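Side-chain contacts in cobalamin biosynthesis protein CobN (Mycobacterium tuberculosis, PDB 7C6O), which probably inserts cobalt into the corrin ring during cobalamin biosynthesis, as the large catalytic subunit of cobaltochelatase: residues Leu689-Asp694 with Arg1107-Ser1112; Ile424-Glu429 with Ala496-Gly501. All blocks are in the same frame, centred on the assembly; numbering follows the deposited sequence.

Contact 1 of 2, residues Leu689-Asp694 with Arg1107-Ser1112; sequences LCEIKD and RTRTLS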
loop_
_atom_site.group_PDB
_atom_site.type_symbol
_atom_site.label_atom_id
_atom_site.label_comp_id
_atom_site.label_asym_id
_atom_site.label_seq_id
_atom_site.Cartn_x
_atom_site.Cartn_y
_atom_site.Cartn_z
ATOM N N LEU A 689 -4.661 -22.539 26.284
ATOM C CA LEU A 689 -4.592 -21.555 27.359
ATOM C C LEU A 689 -3.322 -20.720 27.258
ATOM O O LEU A 689 -3.363 -19.492 27.410
ATOM C CB LEU A 689 -4.671 -22.264 28.712
ATOM C CG LEU A 689 -4.298 -21.460 29.958
ATOM C CD1 LEU A 689 -5.199 -20.254 30.103
ATOM C CD2 LEU A 689 -4.378 -22.338 31.194
ATOM N N CYS A 690 -2.187 -21.368 26.985
ATOM C CA CYS A 690 -0.927 -20.646 26.859
ATOM C C CYS A 690 -0.995 -19.602 25.753
ATOM O O CYS A 690 -0.538 -18.468 25.931
ATOM C CB CYS A 690 0.212 -21.633 26.597
ATOM S SG CYS A 690 1.841 -20.870 26.393
ATOM N N GLU A 691 -1.588 -19.955 24.613
ATOM C CA GLU A 691 -1.566 -19.052 23.466
ATOM C C GLU A 691 -2.510 -17.866 23.653
ATOM O O GLU A 691 -2.169 -16.737 23.281
ATOM C CB GLU A 691 -1.886 -19.828 22.188
ATOM C CG GLU A 691 -0.741 -20.751 21.771
ATOM C CD GLU A 691 -0.953 -21.419 20.425
ATOM O OE1 GLU A 691 -2.107 -21.467 19.955
ATOM O OE2 GLU A 691 0.043 -21.896 19.839
ATOM N N ILE A 692 -3.691 -18.085 24.237
ATOM C CA ILE A 692 -4.591 -16.950 24.442
ATOM C C ILE A 692 -4.145 -16.077 25.608
ATOM O O ILE A 692 -4.514 -14.896 25.665
ATOM C CB ILE A 692 -6.048 -17.397 24.652
ATOM C CG1 ILE A 692 -6.196 -18.208 25.939
ATOM C CG2 ILE A 692 -6.547 -18.185 23.443
ATOM C CD1 ILE A 692 -7.641 -18.472 26.318
ATOM N N LYS A 693 -3.362 -16.624 26.538
ATOM C CA LYS A 693 -2.811 -15.823 27.625
ATOM C C LYS A 693 -1.614 -15.004 27.157
ATOM O O LYS A 693 -1.437 -13.857 27.585
ATOM C CB LYS A 693 -2.413 -16.735 28.787
ATOM C CG LYS A 693 -1.595 -16.064 29.874
ATOM C CD LYS A 693 -1.281 -17.036 31.006
ATOM C CE LYS A 693 -0.585 -16.333 32.155
ATOM N NZ LYS A 693 -0.330 -17.256 33.294
ATOM N N ASP A 694 -0.804 -15.571 26.264
ATOM C CA ASP A 694 0.480 -15.000 25.884
ATOM C C ASP A 694 0.392 -14.019 24.722
ATOM O O ASP A 694 1.321 -13.226 24.528
ATOM C CB ASP A 694 1.453 -16.128 25.522
ATOM C CG ASP A 694 2.894 -15.671 25.466
ATOM O OD1 ASP A 694 3.355 -15.035 26.438
ATOM O OD2 ASP A 694 3.571 -15.964 24.458
ATOM N N ARG A 1107 1.464 -21.306 12.187
ATOM C CA ARG A 1107 0.428 -22.225 12.631
ATOM C C ARG A 1107 -0.838 -21.996 11.817
ATOM O O ARG A 1107 -1.073 -20.900 11.302
ATOM C CB ARG A 1107 0.120 -22.044 14.128
ATOM C CG ARG A 1107 1.276 -22.386 15.057
ATOM C CD ARG A 1107 1.251 -21.502 16.295
ATOM N NE ARG A 1107 1.552 -20.110 15.962
ATOM C CZ ARG A 1107 1.261 -19.071 16.739
ATOM N NH1 ARG A 1107 0.651 -19.259 17.902
ATOM N NH2 ARG A 1107 1.575 -17.841 16.350
ATOM N N THR A 1108 -1.650 -23.042 11.707
ATOM C CA THR A 1108 -2.936 -22.979 11.031
ATOM C C THR A 1108 -4.030 -23.374 12.012
ATOM O O THR A 1108 -3.881 -24.339 12.768
ATOM C CB THR A 1108 -2.969 -23.904 9.803
ATOM O OG1 THR A 1108 -1.955 -23.501 8.874
ATOM C CG2 THR A 1108 -4.326 -23.847 9.110
ATOM N N ARG A 1109 -5.118 -22.611 12.015
ATOM C CA ARG A 1109 -6.278 -22.952 12.821
ATOM C C ARG A 1109 -7.533 -22.664 12.014
ATOM O O ARG A 1109 -7.491 -21.977 10.990
ATOM C CB ARG A 1109 -6.283 -22.188 14.155
ATOM C CG ARG A 1109 -6.326 -20.680 14.031
ATOM C CD ARG A 1109 -6.132 -20.027 15.400
ATOM N NE ARG A 1109 -4.772 -20.206 15.901
ATOM C CZ ARG A 1109 -3.809 -19.292 15.802
ATOM N NH1 ARG A 1109 -4.052 -18.120 15.230
ATOM N NH2 ARG A 1109 -2.601 -19.548 16.282
ATOM N N THR A 1110 -8.652 -23.220 12.468
ATOM C CA THR A 1110 -9.908 -22.961 11.786
ATOM C C THR A 1110 -10.394 -21.549 12.100
ATOM O O THR A 1110 -9.957 -20.910 13.063
ATOM C CB THR A 1110 -10.976 -23.983 12.186
ATOM O OG1 THR A 1110 -11.350 -23.783 13.556
ATOM C CG2 THR A 1110 -10.453 -25.406 12.009
ATOM N N LEU A 1111 -11.303 -21.056 11.255
ATOM C CA LEU A 1111 -11.902 -19.748 11.497
ATOM C C LEU A 1111 -12.675 -19.731 12.810
ATOM O O LEU A 1111 -12.656 -18.733 13.538
ATOM C CB LEU A 1111 -12.807 -19.365 10.327
ATOM C CG LEU A 1111 -13.565 -18.037 10.416
ATOM C CD1 LEU A 1111 -12.602 -16.880 10.644
ATOM C CD2 LEU A 1111 -14.383 -17.819 9.151
ATOM N N SER A 1112 -13.363 -20.829 13.133
ATOM C CA SER A 1112 -14.067 -20.898 14.412
ATOM C C SER A 1112 -13.095 -20.802 15.582
ATOM O O SER A 1112 -13.369 -20.109 16.570
ATOM C CB SER A 1112 -14.880 -22.187 14.502
ATOM O OG SER A 1112 -15.451 -22.320 15.793
HETATM O O HOH W 1 -2.051 -21.941 17.265
#
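Glu691 reaches out from helix 675-694 and sets its carboxylate before two arginines of strand 1107-1110, Arg1107 meeting it directly and Arg1109 by way of a water. The water-linked side is the tighter one: water 1 donates to Glu691 OE1 at 2.7 Å and accepts from Arg1109 NH2 at 2.6 Å. It thus spans a gap in which Glu691 OE1 and Arg1109 NH2 stand 4.2 Å apart, too far for a salt bridge of their own. Arg1109 is buried, and its bend at chi3 (69°) turns the guanidinium back along the strand toward Arg1107, so that NH2 sits 3.6 Å above the plane of the Arg1107 guanidinium, near the rim. The edge of one cation therefore meets a face of the other, beside two shared acids, Glu691 (through the water for Arg1109) and Asp1099.

The strand lies at the margin of a mixed sheet, antiparallel to strand 1094-1099, and residues two apart along it send both arginines toward the helix. It runs into helix 1111-1123, with Thr1110 as N-cap. That helix supplies Arg1117, which salt-bridges the same Glu691 OE1, and Glu1114, which pairs with Arg1109 NH1. OE1 is thus held by arginine and water.

Matters are looser at OE2. Arg1107 NH1 approaches Glu691 OE2 at 3.3 Å in a weak bond, 154° at the hydrogen, although the pair counts as a salt bridge. The oxygen lies at the guanidinium edge, but the carboxylate plane is turned 81° from the guanidinium plane, unlike a flat, two-pronged pairing. Arg1107 is committed elsewhere too, chiefly to Ala1105; Asp1099 takes its NH2 and Arg1109 NH1. Both Glu691 and Arg1107 remain partly exposed, and a glycerol, probably from the crystallisation liquor, lies close to the glutamate.

Contact 2 of 2, residues Ile424-Glu429 with Ala496-Gly501; sequences IHALIE and AALRAG
Leu498 lays its CD2 methyl over the helix backbone where Ala426 passes into Leu427. Leu498 CD2 stands 4.0 Å from Leu427 N and 4.1 Å from Ala426 C, while the contact of Leu498 CD2 with a side chain is to Ala426 CB, at 4.2 Å. With CG anti to the backbone N (chi1 176°), the leucine reaches out toward the helix, and the small Ala426 side chain probably lets its branch come close to the turn. Leu427 completes the grip from its own side: although its CB does not point at the strand, Leu427 CD1 comes to 4.2 Å from Leu498 CB.

Leu498 belongs to the first arm of a beta-hairpin, strands 492-500 and 503-507, whose turn begins at Gly501 with a positive phi. Its backbone is hydrogen-bonded to Leu505 on the second arm, and helix 420-431 packs against this pair of strands, Leu427 also touching Val507. Leu412 and Pro413, from a loop, add to the apolar surroundings, touching Leu498 and Ala426 respectively. Elsewhere on the helix, His425 hydrogen-bonds through NE2 to Ser1185 O and meets the Trp1188 ring edge-to-face.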
loop_
_atom_site.group_PDB
_atom_site.type_symbol
_atom_site.label_atom_id
_atom_site.label_comp_id
_atom_site.label_asym_id
_atom_site.label_seq_id
_atom_site.Cartn_x
_atom_site.Cartn_y
_atom_site.Cartn_z
ATOM N N ILE A 424 -15.197 16.056 18.995
ATOM C CA ILE A 424 -15.835 15.168 18.033
ATOM C C ILE A 424 -17.353 15.288 18.112
ATOM O O ILE A 424 -18.040 15.192 17.089
ATOM C CB ILE A 424 -15.347 13.717 18.238
ATOM C CG1 ILE A 424 -15.590 12.890 16.974
ATOM C CG2 ILE A 424 -15.995 13.067 19.457
ATOM C CD1 ILE A 424 -14.700 13.293 15.817
ATOM N N HIS A 425 -17.902 15.524 19.309
ATOM C CA HIS A 425 -19.342 15.744 19.419
ATOM C C HIS A 425 -19.755 17.012 18.686
ATOM O O HIS A 425 -20.807 17.048 18.037
ATOM C CB HIS A 425 -19.762 15.817 20.886
ATOM C CG HIS A 425 -19.642 14.518 21.618
ATOM N ND1 HIS A 425 -20.003 14.373 22.939
ATOM C CD2 HIS A 425 -19.196 13.304 21.214
ATOM C CE1 HIS A 425 -19.788 13.125 23.319
ATOM N NE2 HIS A 425 -19.296 12.457 22.291
ATOM N N ALA A 426 -18.939 18.064 18.783
ATOM C CA ALA A 426 -19.236 19.298 18.064
ATOM C C ALA A 426 -19.206 19.077 16.558
ATOM O O ALA A 426 -20.015 19.653 15.821
ATOM C CB ALA A 426 -18.245 20.390 18.469
ATOM N N LEU A 427 -18.280 18.240 16.081
ATOM C CA LEU A 427 -18.214 17.951 14.652
ATOM C C LEU A 427 -19.421 17.142 14.195
ATOM O O LEU A 427 -19.985 17.412 13.130
ATOM C CB LEU A 427 -16.916 17.212 14.323
ATOM C CG LEU A 427 -16.730 16.794 12.864
ATOM C CD1 LEU A 427 -16.840 18.005 11.936
ATOM C CD2 LEU A 427 -15.401 16.079 12.668
ATOM N N ILE A 428 -19.836 16.151 14.987
ATOM C CA ILE A 428 -21.013 15.361 14.633
ATOM C C ILE A 428 -22.250 16.249 14.559
ATOM O O ILE A 428 -23.072 16.124 13.644
ATOM C CB ILE A 428 -21.203 14.211 15.638
ATOM C CG1 ILE A 428 -20.044 13.217 15.539
ATOM C CG2 ILE A 428 -22.534 13.514 15.409
ATOM C CD1 ILE A 428 -19.973 12.254 16.702
ATOM N N GLU A 429 -22.387 17.173 15.512
ATOM C CA GLU A 429 -23.586 18.000 15.584
ATOM C C GLU A 429 -23.673 18.979 14.418
ATOM O O GLU A 429 -24.762 19.218 13.885
ATOM C CB GLU A 429 -23.614 18.744 16.919
ATOM C CG GLU A 429 -24.633 19.867 16.998
ATOM C CD GLU A 429 -24.620 20.568 18.343
ATOM O OE1 GLU A 429 -25.700 21.004 18.797
ATOM O OE2 GLU A 429 -23.532 20.680 18.947
ATOM N N ALA A 496 -22.056 20.584 5.202
ATOM C CA ALA A 496 -21.863 20.691 6.641
ATOM C C ALA A 496 -20.374 20.682 6.960
ATOM O O ALA A 496 -19.631 19.823 6.476
ATOM C CB ALA A 496 -22.570 19.545 7.363
ATOM N N ALA A 497 -19.939 21.642 7.772
ATOM C CA ALA A 497 -18.540 21.732 8.162
ATOM C C ALA A 497 -18.430 22.626 9.386
ATOM O O ALA A 497 -19.265 23.509 9.605
ATOM C CB ALA A 497 -17.664 22.275 7.026
ATOM N N LEU A 498 -17.390 22.384 10.178
ATOM C CA LEU A 498 -17.133 23.130 11.403
ATOM C C LEU A 498 -15.976 24.090 11.144
ATOM O O LEU A 498 -14.825 23.662 11.009
ATOM C CB LEU A 498 -16.828 22.172 12.552
ATOM C CG LEU A 498 -16.430 22.735 13.915
ATOM C CD1 LEU A 498 -17.366 23.851 14.348
ATOM C CD2 LEU A 498 -16.422 21.610 14.944
ATOM N N ARG A 499 -16.285 25.383 11.066
ATOM C CA ARG A 499 -15.309 26.414 10.741
ATOM C C ARG A 499 -14.945 27.206 11.989
ATOM O O ARG A 499 -15.821 27.571 12.781
ATOM C CB ARG A 499 -15.855 27.364 9.670
ATOM C CG ARG A 499 -16.461 26.669 8.460
ATOM C CD ARG A 499 -17.224 27.653 7.584
ATOM N N ALA A 500 -13.652 27.480 12.157
ATOM C CA ALA A 500 -13.174 28.270 13.292
ATOM C C ALA A 500 -11.828 28.875 12.931
ATOM O O ALA A 500 -10.892 28.142 12.596
ATOM C CB ALA A 500 -13.059 27.411 14.549
ATOM N N GLY A 501 -11.727 30.199 13.012
ATOM C CA GLY A 501 -10.482 30.856 12.649
ATOM C C GLY A 501 -10.134 30.575 11.201
ATOM O O GLY A 501 -10.954 30.755 10.293
#

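In the fold
Each contact sets a helix against a strand, and each is partly buried, yet the two share no element: their centres lie 43 Å apart and their nearest atoms about 31 Å. Contact 1 joins residues more than 400 positions apart and relies on charge, water and a further helix arginine. Contact 2 spans a much shorter loop of chain; strand 492-500 pairs with strands 448-451, 483-484 and 503-507, whereas 1107-1110 is an outermost strand paired with 1094-1099. In contact 2 the touching groups are apolar side chains and helix backbone. The areas buried are modest and similar, 90 and 117 Å², so the difference is one of chemistry. Neither contact belongs to the deep core.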